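Local atomic coordinates of glyoxylate reductase (Paecilomyces sp. J18, PDB entry 3WNV), a protein that probably catalyses the NAD(P)H-dependent reduction of glyoxylate to glycolate, as a member of the D-isomer-specific 2-hydroxyacid dehydrogenase family. Residues D117-L122 against R167-R172; G154-I159 against G177-Y182; G158-G163 against D209-N214. All coordinates share one frame; numbering follows the deposited sequence.

Contact 1. Residues D117-L122 against R167-R172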
ATOM      1  N   ASP A 117      -4.328  -6.210   9.928  1.00  9.57           N
ATOM      2  CA  ASP A 117      -3.976  -7.476  10.576  1.00 12.48           C
ATOM      3  C   ASP A 117      -2.462  -7.595  10.584  1.00 12.24           C
ATOM      4  O   ASP A 117      -1.876  -7.908  11.640  1.00 12.56           O
ATOM      5  CB  ASP A 117      -4.599  -8.705   9.876  1.00  6.41           C
ATOM      6  CG  ASP A 117      -6.089  -8.701   9.909  1.00 16.03           C
ATOM      7  OD1 ASP A 117      -6.666  -7.997  10.767  1.00 14.11           O
ATOM      8  OD2 ASP A 117      -6.716  -9.417   9.059  1.00 16.27           O
ATOM      9  N   VAL A 118      -1.835  -7.283   9.454  1.00 11.42           N
ATOM     10  CA  VAL A 118      -0.375  -7.418   9.356  1.00 10.66           C
ATOM     11  C   VAL A 118       0.313  -6.297  10.167  1.00 11.34           C
ATOM     12  O   VAL A 118       1.303  -6.533  10.800  1.00  8.93           O
ATOM     13  CB  VAL A 118       0.086  -7.478   7.904  1.00  9.65           C
ATOM     14  CG1 VAL A 118       1.570  -7.160   7.769  1.00 10.09           C
ATOM     15  CG2 VAL A 118      -0.175  -8.875   7.349  1.00 10.85           C
ATOM     16  N   ALA A 119      -0.266  -5.106  10.194  1.00  6.92           N
ATOM     17  CA  ALA A 119       0.284  -3.990  10.989  1.00  6.80           C
ATOM     18  C   ALA A 119       0.335  -4.381  12.460  1.00  8.69           C
ATOM     19  O   ALA A 119       1.306  -4.096  13.139  1.00  8.39           O
ATOM     20  CB  ALA A 119      -0.595  -2.774  10.842  1.00  7.03           C
ATOM     21  N   ILE A 120      -0.730  -4.994  12.970  1.00  6.16           N
ATOM     22  CA  ILE A 120      -0.733  -5.363  14.414  1.00  8.75           C
ATOM     23  C   ILE A 120       0.228  -6.531  14.650  1.00 10.99           C
ATOM     24  O   ILE A 120       0.977  -6.551  15.628  1.00 10.65           O
ATOM     25  CB  ILE A 120      -2.147  -5.715  14.893  1.00  9.54           C
ATOM     26  CG1 ILE A 120      -3.063  -4.460  14.802  1.00  9.66           C
ATOM     27  CG2 ILE A 120      -2.153  -6.348  16.317  1.00  9.52           C
ATOM     28  CD1 ILE A 120      -2.631  -3.226  15.651  1.00 11.90           C
ATOM     29  N   PHE A 121       0.224  -7.502  13.741  1.00  8.96           N
ATOM     30  CA  PHE A 121       1.210  -8.587  13.803  1.00  7.66           C
ATOM     31  C   PHE A 121       2.612  -8.044  13.886  1.00  7.94           C
ATOM     32  O   PHE A 121       3.377  -8.412  14.793  1.00  8.89           O
ATOM     33  CB  PHE A 121       1.024  -9.557  12.627  1.00  6.53           C
ATOM     34  CG  PHE A 121       2.024 -10.686  12.599  1.00 10.11           C
ATOM     35  CD1 PHE A 121       1.792 -11.826  13.341  1.00  7.56           C
ATOM     36  CD2 PHE A 121       3.151 -10.622  11.798  1.00 10.58           C
ATOM     37  CE1 PHE A 121       2.689 -12.902  13.335  1.00 10.36           C
ATOM     38  CE2 PHE A 121       4.086 -11.700  11.754  1.00 12.18           C
ATOM     39  CZ  PHE A 121       3.836 -12.871  12.529  1.00  6.93           C
ATOM     40  N   LEU A 122       2.967  -7.148  12.971  1.00  5.66           N
ATOM     41  CA  LEU A 122       4.267  -6.495  13.017  1.00  6.14           C
ATOM     42  C   LEU A 122       4.537  -5.721  14.306  1.00 10.82           C
ATOM     43  O   LEU A 122       5.662  -5.712  14.778  1.00  9.16           O
ATOM     44  CB  LEU A 122       4.451  -5.573  11.798  1.00  8.96           C
ATOM     45  CG  LEU A 122       4.638  -6.271  10.473  1.00  7.29           C
ATOM     46  CD1 LEU A 122       4.575  -5.243   9.313  1.00  6.63           C
ATOM     47  CD2 LEU A 122       5.986  -7.041  10.452  1.00  6.50           C
ATOM     48  N   ARG A 167      -8.010   3.379  10.657  1.00 16.36           N
ATOM     49  CA  ARG A 167      -9.135   3.153  11.545  1.00 19.39           C
ATOM     50  C   ARG A 167      -9.215   1.700  11.977  1.00 19.20           C
ATOM     51  O   ARG A 167      -9.565   1.414  13.126  1.00 14.77           O
ATOM     52  CB  ARG A 167     -10.465   3.574  10.914  1.00 24.59           C
ATOM     53  CG  ARG A 167     -10.836   5.023  11.113  1.00 27.80           C
ATOM     54  CD  ARG A 167     -12.279   5.275  10.602  1.00 23.18           C
ATOM     55  NE  ARG A 167     -12.393   5.094   9.144  1.00 21.87           N
ATOM     56  CZ  ARG A 167     -12.061   6.046   8.270  1.00 25.65           C
ATOM     57  NH1 ARG A 167     -11.610   7.203   8.715  1.00 27.14           N
ATOM     58  NH2 ARG A 167     -12.160   5.853   6.952  1.00 24.32           N
ATOM     59  N   GLU A 168      -8.915   0.784  11.059  1.00 14.27           N
ATOM     60  CA  GLU A 168      -8.905  -0.644  11.382  1.00 14.49           C
ATOM     61  C   GLU A 168      -7.695  -0.984  12.260  1.00 12.38           C
ATOM     62  O   GLU A 168      -7.800  -1.840  13.158  1.00 12.42           O
ATOM     63  CB  GLU A 168      -8.883  -1.496  10.117  1.00 10.18           C
ATOM     64  CG  GLU A 168     -10.141  -1.413   9.315  1.00 15.90           C
ATOM     65  CD  GLU A 168     -11.377  -1.991  10.013  1.00 22.48           C
ATOM     66  OE1 GLU A 168     -11.266  -2.746  11.009  1.00 19.58           O
ATOM     67  OE2 GLU A 168     -12.489  -1.697   9.537  1.00 28.61           O
ATOM     68  N   VAL A 169      -6.554  -0.350  12.013  1.00 11.93           N
ATOM     69  CA  VAL A 169      -5.423  -0.523  12.962  1.00 12.03           C
ATOM     70  C   VAL A 169      -5.800  -0.025  14.357  1.00 16.54           C
ATOM     71  O   VAL A 169      -5.566  -0.720  15.366  1.00 13.51           O
ATOM     72  CB  VAL A 169      -4.142   0.137  12.480  1.00 12.58           C
ATOM     73  CG1 VAL A 169      -3.038   0.023  13.548  1.00 11.11           C
ATOM     74  CG2 VAL A 169      -3.661  -0.504  11.204  1.00  8.77           C
ATOM     75  N   ALA A 170      -6.433   1.148  14.419  1.00 13.45           N
ATOM     76  CA  ALA A 170      -6.829   1.737  15.705  1.00 13.71           C
ATOM     77  C   ALA A 170      -7.809   0.850  16.464  1.00 14.57           C
ATOM     78  O   ALA A 170      -7.699   0.709  17.683  1.00 14.83           O
ATOM     79  CB  ALA A 170      -7.419   3.129  15.504  1.00 15.06           C
ATOM     80  N   ARG A 171      -8.782   0.279  15.747  1.00 13.84           N
ATOM     81  CA  ARG A 171      -9.771  -0.605  16.341  1.00 13.29           C
ATOM     82  C   ARG A 171      -9.067  -1.803  16.986  1.00 14.12           C
ATOM     83  O   ARG A 171      -9.357  -2.184  18.126  1.00 15.68           O
ATOM     84  CB  ARG A 171     -10.757  -1.083  15.266  1.00 15.69           C
ATOM     85  CG  ARG A 171     -11.901  -1.988  15.788  1.00 23.42           C
ATOM     86  CD  ARG A 171     -12.834  -2.464  14.638  1.00 41.69           C
ATOM     87  NE  ARG A 171     -12.817  -1.564  13.472  1.00 46.31           N
ATOM     88  CZ  ARG A 171     -13.297  -0.312  13.442  1.00 50.97           C
ATOM     89  NH1 ARG A 171     -13.836   0.234  14.527  1.00 53.60           N
ATOM     90  NH2 ARG A 171     -13.220   0.406  12.324  1.00 49.40           N
ATOM     91  N   ARG A 172      -8.113  -2.385  16.282  1.00 12.34           N
ATOM     92  CA  ARG A 172      -7.375  -3.510  16.864  1.00 10.37           C
ATOM     93  C   ARG A 172      -6.538  -3.059  18.041  1.00 10.75           C
ATOM     94  O   ARG A 172      -6.586  -3.677  19.118  1.00 11.70           O
ATOM     95  CB  ARG A 172      -6.489  -4.146  15.803  1.00  7.69           C
ATOM     96  CG  ARG A 172      -7.268  -4.974  14.760  1.00  9.51           C
ATOM     97  CD  ARG A 172      -6.537  -4.984  13.416  1.00  9.92           C
ATOM     98  NE  ARG A 172      -7.260  -5.811  12.430  1.00 12.01           N
ATOM     99  CZ  ARG A 172      -8.409  -5.473  11.830  1.00 13.87           C
ATOM    100  NH1 ARG A 172      -9.030  -4.300  12.074  1.00 13.15           N
ATOM    101  NH2 ARG A 172      -8.951  -6.337  10.983  1.00 16.65           N
TER

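Contact 2. Residues G154-I159 against G177-Y182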
ATOM      1  N   GLY A 154      -1.623   0.445  27.747  1.00 17.54           N
ATOM      2  CA  GLY A 154      -1.351   1.772  28.272  1.00 17.65           C
ATOM      3  C   GLY A 154      -0.468   2.660  27.412  1.00 19.96           C
ATOM      4  O   GLY A 154      -0.212   3.805  27.788  1.00 20.81           O
ATOM      5  N   LYS A 155       0.014   2.150  26.282  1.00 13.58           N
ATOM      6  CA  LYS A 155       0.919   2.923  25.452  1.00 13.98           C
ATOM      7  C   LYS A 155       0.179   3.660  24.345  1.00  9.92           C
ATOM      8  O   LYS A 155      -0.910   3.275  23.954  1.00 13.03           O
ATOM      9  CB  LYS A 155       1.979   2.020  24.834  1.00 16.05           C
ATOM     10  CG  LYS A 155       2.938   1.424  25.891  1.00 18.24           C
ATOM     11  CD  LYS A 155       4.147   0.791  25.236  1.00 22.57           C
ATOM     12  CE  LYS A 155       5.261   0.657  26.262  1.00 29.04           C
ATOM     13  NZ  LYS A 155       4.763  -0.067  27.468  1.00 29.81           N
ATOM     14  N   THR A 156       0.815   4.687  23.794  1.00 10.79           N
ATOM     15  CA  THR A 156       0.213   5.474  22.698  1.00 15.69           C
ATOM     16  C   THR A 156       0.597   4.998  21.284  1.00  9.90           C
ATOM     17  O   THR A 156       1.802   4.905  20.926  1.00 13.18           O
ATOM     18  CB  THR A 156       0.557   6.976  22.886  1.00 17.10           C
ATOM     19  OG1 THR A 156       0.012   7.390  24.131  1.00 18.09           O
ATOM     20  CG2 THR A 156      -0.064   7.835  21.799  1.00 12.32           C
ATOM     21  N   LEU A 157      -0.423   4.603  20.516  1.00  8.20           N
ATOM     22  CA  LEU A 157      -0.282   4.385  19.085  1.00  9.58           C
ATOM     23  C   LEU A 157      -0.520   5.704  18.348  1.00  9.43           C
ATOM     24  O   LEU A 157      -1.595   6.322  18.460  1.00 12.24           O
ATOM     25  CB  LEU A 157      -1.274   3.314  18.575  1.00 12.35           C
ATOM     26  CG  LEU A 157      -1.201   3.156  17.044  1.00 11.10           C
ATOM     27  CD1 LEU A 157       0.204   2.650  16.644  1.00 13.55           C
ATOM     28  CD2 LEU A 157      -2.244   2.151  16.528  1.00 10.18           C
ATOM     29  N   GLY A 158       0.494   6.154  17.615  1.00  8.36           N
ATOM     30  CA  GLY A 158       0.354   7.335  16.763  1.00 10.01           C
ATOM     31  C   GLY A 158       0.240   6.923  15.301  1.00 11.94           C
ATOM     32  O   GLY A 158       0.973   6.052  14.809  1.00 13.11           O
ATOM     33  N   ILE A 159      -0.723   7.512  14.608  1.00  9.36           N
ATOM     34  CA  ILE A 159      -1.015   7.146  13.215  1.00  7.87           C
ATOM     35  C   ILE A 159      -0.868   8.416  12.355  1.00 14.70           C
ATOM     36  O   ILE A 159      -1.608   9.397  12.504  1.00 12.47           O
ATOM     37  CB  ILE A 159      -2.440   6.530  13.062  1.00  8.88           C
ATOM     38  CG1 ILE A 159      -2.580   5.237  13.877  1.00 12.20           C
ATOM     39  CG2 ILE A 159      -2.812   6.289  11.568  1.00  9.46           C
ATOM     40  CD1 ILE A 159      -4.001   4.653  13.876  1.00 15.09           C
ATOM     41  N   GLY A 177      -5.346  -2.389  24.458  1.00 14.88           N
ATOM     42  CA  GLY A 177      -5.202  -1.444  25.550  1.00 12.87           C
ATOM     43  C   GLY A 177      -4.438  -0.162  25.221  1.00 15.99           C
ATOM     44  O   GLY A 177      -4.035   0.570  26.142  1.00 13.71           O
ATOM     45  N   MET A 178      -4.231   0.112  23.930  1.00 13.99           N
ATOM     46  CA  MET A 178      -3.519   1.329  23.495  1.00 11.40           C
ATOM     47  C   MET A 178      -4.425   2.571  23.419  1.00 11.93           C
ATOM     48  O   MET A 178      -5.622   2.455  23.211  1.00 17.24           O
ATOM     49  CB  MET A 178      -2.835   1.109  22.150  1.00  9.50           C
ATOM     50  CG  MET A 178      -1.912  -0.078  22.186  1.00 15.50           C
ATOM     51  SD  MET A 178      -0.940  -0.193  20.700  1.00 12.62           S
ATOM     52  CE  MET A 178       0.413   0.937  21.043  1.00 10.85           C
ATOM     53  N   ASN A 179      -3.818   3.743  23.632  1.00 12.62           N
ATOM     54  CA  ASN A 179      -4.461   5.033  23.406  1.00 17.36           C
ATOM     55  C   ASN A 179      -4.079   5.459  21.999  1.00 13.18           C
ATOM     56  O   ASN A 179      -2.961   5.193  21.533  1.00 14.83           O
ATOM     57  CB  ASN A 179      -3.926   6.069  24.382  1.00 19.62           C
ATOM     58  CG  ASN A 179      -4.181   5.693  25.799  1.00 26.26           C
ATOM     59  OD1 ASN A 179      -3.271   5.707  26.627  1.00 35.48           O
ATOM     60  ND2 ASN A 179      -5.421   5.330  26.098  1.00 22.96           N
ATOM     61  N   ILE A 180      -4.987   6.116  21.309  1.00  8.76           N
ATOM     62  CA  ILE A 180      -4.752   6.373  19.876  1.00  7.63           C
ATOM     63  C   ILE A 180      -4.662   7.867  19.606  1.00 14.96           C
ATOM     64  O   ILE A 180      -5.548   8.630  20.006  1.00 15.12           O
ATOM     65  CB  ILE A 180      -5.866   5.804  18.987  1.00 14.90           C
ATOM     66  CG1 ILE A 180      -6.254   4.400  19.442  1.00 15.88           C
ATOM     67  CG2 ILE A 180      -5.458   5.853  17.493  1.00 14.57           C
ATOM     68  CD1 ILE A 180      -5.098   3.352  19.288  1.00 13.93           C
ATOM     69  N   ILE A 181      -3.586   8.290  18.957  1.00 10.94           N
ATOM     70  CA  ILE A 181      -3.493   9.669  18.459  1.00 14.38           C
ATOM     71  C   ILE A 181      -3.193   9.653  16.965  1.00 15.17           C
ATOM     72  O   ILE A 181      -2.677   8.669  16.432  1.00 14.29           O
ATOM     73  CB  ILE A 181      -2.427  10.522  19.194  1.00 15.33           C
ATOM     74  CG1 ILE A 181      -1.026   9.895  19.038  1.00 11.27           C
ATOM     75  CG2 ILE A 181      -2.794  10.653  20.666  1.00 14.36           C
ATOM     76  CD1 ILE A 181       0.105  10.797  19.660  1.00 13.66           C
ATOM     77  N   TYR A 182      -3.489  10.751  16.282  1.00 11.74           N
ATOM     78  CA  TYR A 182      -3.236  10.789  14.848  1.00  8.09           C
ATOM     79  C   TYR A 182      -3.030  12.193  14.330  1.00 11.59           C
ATOM     80  O   TYR A 182      -3.464  13.184  14.931  1.00 13.35           O
ATOM     81  CB  TYR A 182      -4.389  10.137  14.072  1.00  8.54           C
ATOM     82  CG  TYR A 182      -5.560  11.089  13.843  1.00 11.38           C
ATOM     83  CD1 TYR A 182      -6.487  11.350  14.860  1.00 15.13           C
ATOM     84  CD2 TYR A 182      -5.747  11.714  12.611  1.00 12.64           C
ATOM     85  CE1 TYR A 182      -7.571  12.244  14.660  1.00 16.84           C
ATOM     86  CE2 TYR A 182      -6.834  12.584  12.406  1.00 15.02           C
ATOM     87  CZ  TYR A 182      -7.733  12.833  13.429  1.00 16.93           C
ATOM     88  OH  TYR A 182      -8.802  13.694  13.193  1.00 20.13           O
TER
HETATM   89  O   HOH W   1      -0.375   6.340  26.634  1.00 23.28           O

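Contact 3. Residues G158-G163 against D209-N214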
ATOM      1  N   GLY A 158       0.494   6.154  17.615  1.00  8.36           N
ATOM      2  CA  GLY A 158       0.354   7.335  16.763  1.00 10.01           C
ATOM      3  C   GLY A 158       0.240   6.923  15.301  1.00 11.94           C
ATOM      4  O   GLY A 158       0.973   6.052  14.809  1.00 13.11           O
ATOM      5  N   ILE A 159      -0.723   7.512  14.608  1.00  9.36           N
ATOM      6  CA  ILE A 159      -1.015   7.146  13.215  1.00  7.87           C
ATOM      7  C   ILE A 159      -0.868   8.416  12.355  1.00 14.70           C
ATOM      8  O   ILE A 159      -1.608   9.397  12.504  1.00 12.47           O
ATOM      9  CB  ILE A 159      -2.440   6.530  13.062  1.00  8.88           C
ATOM     10  CG1 ILE A 159      -2.580   5.237  13.877  1.00 12.20           C
ATOM     11  CG2 ILE A 159      -2.812   6.289  11.568  1.00  9.46           C
ATOM     12  CD1 ILE A 159      -4.001   4.653  13.876  1.00 15.09           C
ATOM     13  N   LEU A 160       0.113   8.409  11.470  1.00  8.40           N
ATOM     14  CA  LEU A 160       0.193   9.500  10.484  1.00 12.77           C
ATOM     15  C   LEU A 160      -0.576   9.092   9.228  1.00 12.51           C
ATOM     16  O   LEU A 160      -0.098   8.280   8.473  1.00 12.34           O
ATOM     17  CB  LEU A 160       1.661   9.761  10.138  1.00 11.39           C
ATOM     18  CG  LEU A 160       1.933  10.841   9.080  1.00  9.27           C
ATOM     19  CD1 LEU A 160       1.462  12.182   9.610  1.00 10.16           C
ATOM     20  CD2 LEU A 160       3.416  10.836   8.789  1.00 12.81           C
ATOM     21  N   GLY A 161      -1.756   9.683   9.006  1.00  9.02           N
ATOM     22  CA  GLY A 161      -2.598   9.325   7.885  1.00 11.09           C
ATOM     23  C   GLY A 161      -3.631   8.346   8.383  1.00 13.44           C
ATOM     24  O   GLY A 161      -3.517   7.146   8.205  1.00 18.91           O
ATOM     25  N   MET A 162      -4.626   8.893   9.064  1.00 20.05           N
ATOM     26  CA  MET A 162      -5.738   8.137   9.578  1.00 22.60           C
ATOM     27  C   MET A 162      -6.777   8.095   8.460  1.00 22.99           C
ATOM     28  O   MET A 162      -7.340   9.117   8.049  1.00 30.39           O
ATOM     29  CB  MET A 162      -6.281   8.842  10.830  1.00 27.86           C
ATOM     30  CG  MET A 162      -7.631   8.369  11.298  1.00 28.98           C
ATOM     31  SD  MET A 162      -7.470   6.713  11.980  1.00 32.10           S
ATOM     32  CE  MET A 162      -6.712   7.087  13.550  1.00  8.86           C
ATOM     33  N   GLY A 163      -6.971   6.904   7.921  1.00 26.99           N
ATOM     34  CA  GLY A 163      -7.891   6.675   6.829  1.00 21.65           C
ATOM     35  C   GLY A 163      -8.521   5.338   7.115  1.00 16.98           C
ATOM     36  O   GLY A 163      -8.610   4.950   8.281  1.00 17.54           O
ATOM     37  N   ASP A 209       4.330   6.130  21.372  1.00 13.53           N
ATOM     38  CA  ASP A 209       5.207   5.007  21.731  1.00 13.82           C
ATOM     39  C   ASP A 209       5.461   4.067  20.555  1.00 12.33           C
ATOM     40  O   ASP A 209       6.571   3.509  20.376  1.00 13.37           O
ATOM     41  CB  ASP A 209       4.612   4.250  22.911  1.00 13.34           C
ATOM     42  CG  ASP A 209       4.509   5.134  24.120  1.00 18.04           C
ATOM     43  OD1 ASP A 209       5.574   5.607  24.578  1.00 18.22           O
ATOM     44  OD2 ASP A 209       3.375   5.440  24.570  1.00 16.83           O
ATOM     45  N   VAL A 210       4.412   3.871  19.769  1.00 11.30           N
ATOM     46  CA  VAL A 210       4.470   3.138  18.514  1.00 15.14           C
ATOM     47  C   VAL A 210       4.007   4.131  17.454  1.00 17.49           C
ATOM     48  O   VAL A 210       2.925   4.748  17.585  1.00  9.09           O
ATOM     49  CB  VAL A 210       3.535   1.892  18.513  1.00  9.13           C
ATOM     50  CG1 VAL A 210       3.453   1.269  17.108  1.00  8.82           C
ATOM     51  CG2 VAL A 210       4.053   0.826  19.502  1.00 10.07           C
ATOM     52  N   PHE A 211       4.834   4.329  16.437  1.00 10.05           N
ATOM     53  CA  PHE A 211       4.519   5.321  15.401  1.00 11.24           C
ATOM     54  C   PHE A 211       4.236   4.618  14.091  1.00  9.75           C
ATOM     55  O   PHE A 211       5.109   3.944  13.549  1.00 10.50           O
ATOM     56  CB  PHE A 211       5.705   6.289  15.258  1.00 11.35           C
ATOM     57  CG  PHE A 211       5.470   7.396  14.274  1.00 11.71           C
ATOM     58  CD1 PHE A 211       5.635   7.184  12.900  1.00 12.32           C
ATOM     59  CD2 PHE A 211       5.046   8.660  14.741  1.00 14.24           C
ATOM     60  CE1 PHE A 211       5.388   8.232  11.981  1.00 17.02           C
ATOM     61  CE2 PHE A 211       4.829   9.694  13.843  1.00 15.86           C
ATOM     62  CZ  PHE A 211       4.998   9.474  12.456  1.00 16.39           C
ATOM     63  N   SER A 212       3.060   4.822  13.516  1.00  6.70           N
ATOM     64  CA  SER A 212       2.715   4.102  12.259  1.00  5.98           C
ATOM     65  C   SER A 212       2.216   5.061  11.183  1.00 11.72           C
ATOM     66  O   SER A 212       1.720   6.160  11.480  1.00 13.91           O
ATOM     67  CB  SER A 212       1.654   3.033  12.517  1.00 11.58           C
ATOM     68  OG  SER A 212       0.399   3.677  12.735  1.00 16.41           O
ATOM     69  N   LEU A 213       2.364   4.680   9.919  1.00 13.73           N
ATOM     70  CA  LEU A 213       1.987   5.630   8.878  1.00 15.31           C
ATOM     71  C   LEU A 213       1.172   5.002   7.762  1.00 11.63           C
ATOM     72  O   LEU A 213       1.415   3.852   7.396  1.00 14.97           O
ATOM     73  CB  LEU A 213       3.221   6.377   8.312  1.00 21.48           C
ATOM     74  CG  LEU A 213       4.578   5.741   7.941  1.00 20.44           C
ATOM     75  CD1 LEU A 213       5.430   6.858   7.266  1.00 16.89           C
ATOM     76  CD2 LEU A 213       5.357   5.223   9.120  1.00 24.91           C
ATOM     77  N   ASN A 214       0.172   5.739   7.283  1.00 16.49           N
ATOM     78  CA  ASN A 214      -0.612   5.338   6.112  1.00 19.24           C
ATOM     79  C   ASN A 214      -0.807   6.504   5.157  1.00 23.21           C
ATOM     80  O   ASN A 214      -1.875   7.107   5.105  1.00 29.74           O
ATOM     81  CB  ASN A 214      -1.982   4.799   6.527  1.00 23.05           C
ATOM     82  CG  ASN A 214      -1.909   3.824   7.690  1.00 19.13           C
ATOM     83  OD1 ASN A 214      -1.532   2.629   7.551  1.00 20.52           O
ATOM     84  ND2 ASN A 214      -2.277   4.316   8.855  1.00 20.23           N
TER

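Contact 1. Residues D117-L122 against R167-R172
Arg172 turns the edge of its guanidinium to Asp117 and grips a single carboxylate oxygen with two nitrogens. NE and NH2 of Arg172 both lie 2.8 Å from OD1 of Asp117. The grip is side-on, and both bonds are bent, with N-H...O angles near 140°. The carboxylate and guanidinium planes are 37° apart. Below this salt bridge the contact is apolar. The aliphatic base of Arg172 lies against Ile120, with CB of Arg172 3.6 Å from CG1 of Ile120. The two branches of Val169 make separate contacts: CG1 touches CD1 of Ile120, and CG2 meets CB of Ala119 at 3.8 Å.

The two segments belong to helices 112-127 and 164-175, whose axes here approach to 9.4 Å and cross at -48°. Helix 164-175 is the first crossover helix of the Rossmann-type domain, and the contact sets helix 112-127 beside it.

A second shell fixes the arginine. Its chain is extended from CG to NE, and NH1 turns back to its own helix, where it bonds OE1 of Glu168 at 2.9 Å and O of Glu168 at 3.0 Å. Arg171 NE reaches the same OE1 from above the carboxylate plane. Asn113 OD1 takes a further bond from Arg172 NH2. Deeper in, Val169 also rests on Leu157 of strand 156-160.

Contact 2. Residues G154-I159 against G177-Y182
Thr156 pushes its methyl CG2 against Ile181, 3.6 Å from CG1 and 3.7 Å from CD1 of that residue. Gly158, the next residue on this face after Thr156 in its strand, is the bridge partner of Ile181. Gly158 has no side chain, and CG1 of Ile181 lies on the same face as the methyl of Thr156. CG1 of Ile181 stands between its backbone N and carbonyl carbon (chi1 60°), the crowded position, and this places it against the threonine methyl.

On the other face Leu157 and Ile180 lie side by side and point the same way, with CD1 of Ile180 3.9 Å from CB of Leu157. Met178 reaches in from just before strand 179-183, and its methyl CE comes to the same CB, at 3.8 Å. The bend at chi3 of Met178 (83°) brings CE to the backbone N and CB of Leu157. Two methyl groups thus meet CB of Leu157. Further along, CD1 of Ile159 meets CG2 of Ile180.

The backbones run parallel, with Thr156 opposite Asn179 and Ile159 opposite Tyr182. Asn179 N, Leu157 N, Ile181 N and Ile159 N donate in turn across the gap. The Leu157 N to Asn179 O bond, 2.8 Å, lies nearly along the C=O axis. At the entry to the strands Gly154 N bonds Gly177 O, and Gly177 closes the preceding helix in a Schellman motif. A water there joins Gly154 O, Thr156 OG1 and Asn179 OD1; it lies 2.7 Å from Thr156 OG1, whose proton it accepts.

This is the first beta-alpha-beta unit of the Rossmann-type sheet. Val169 and Ala173 of helix 164-175 pack on Leu157, and Ala170 and Arg174 on Ile180. Helix 201-207 lies on the Ile181 face, and strand 197-198 continues the sheet beyond 179-183.

Contact 3. Residues G158-G163 against D209-N214
Leu160 and Leu213 pack CB to CB at 4.1 Å, and Phe211 brings its ring tip, CZ, obliquely to the same CB of Leu160, also at 4.1 Å. This face is buried. Gly158, opposite Phe211, adds no side chain to it. On the other face Ser212 turns OG between its backbone N and carbonyl carbon (chi1 73°), which sets OG 3.6 Å from CG1 of Ile159.

The backbone ladder is tight and regular. Gly158 N, Ser212 N, Leu160 N and Asn214 N each donate across the parallel strands. The shortest of these bonds, Ser212 N to Gly158 O, measures 2.7 Å.

At the strand ends the chain is partly exposed, and a polar side chain takes over from apolar packing. There Asn214 ND2 donates to Gly161 O at 3.2 Å, with the oxygen in the plane of the amide. The same ND2 lies 3.4 Å from CG2 of Ile159. Gly161, with a positive phi (97°), turns the chain out of the strand beside Asn214. The chain then leaves strand 210-213, and Gly163 is at the N-cap position of helix 164-175. Gly161, Gly163 and Gly166 fit the GxGxxG pattern of a Rossmann fold, consistent with a dinucleotide-binding loop.

Strand 156-160 lies between 179-183 and 210-213 in the parallel sheet. Helix 201-207 packs on Leu160 and Phe211, while helix 164-175 meets Ile159 on the other face and touches Asn214 through Ile165.

How the contacts relate
Contacts 2 and 3 share strand 156-160, which pairs with 179-183 in one and with 210-213 in the other. Contact 1 sets helix 112-127 against helix 164-175, the helix that links the two strands of contact 2. Val169 and Ala170 of that helix pack on Leu157, Ile159 and Ile180. Contact 3 is buried, apart from its partly exposed loop end. Contact 2 is more open, with its water at the strand entry. Contact 1 has a buried apolar base and a charged side at least partly exposed to solvent. Backbone bonds dominate the two strand pairs, whereas only side chains bond across the helix pair. Asp209 OD2 also bonds Thr156 N, joining contacts 2 and 3.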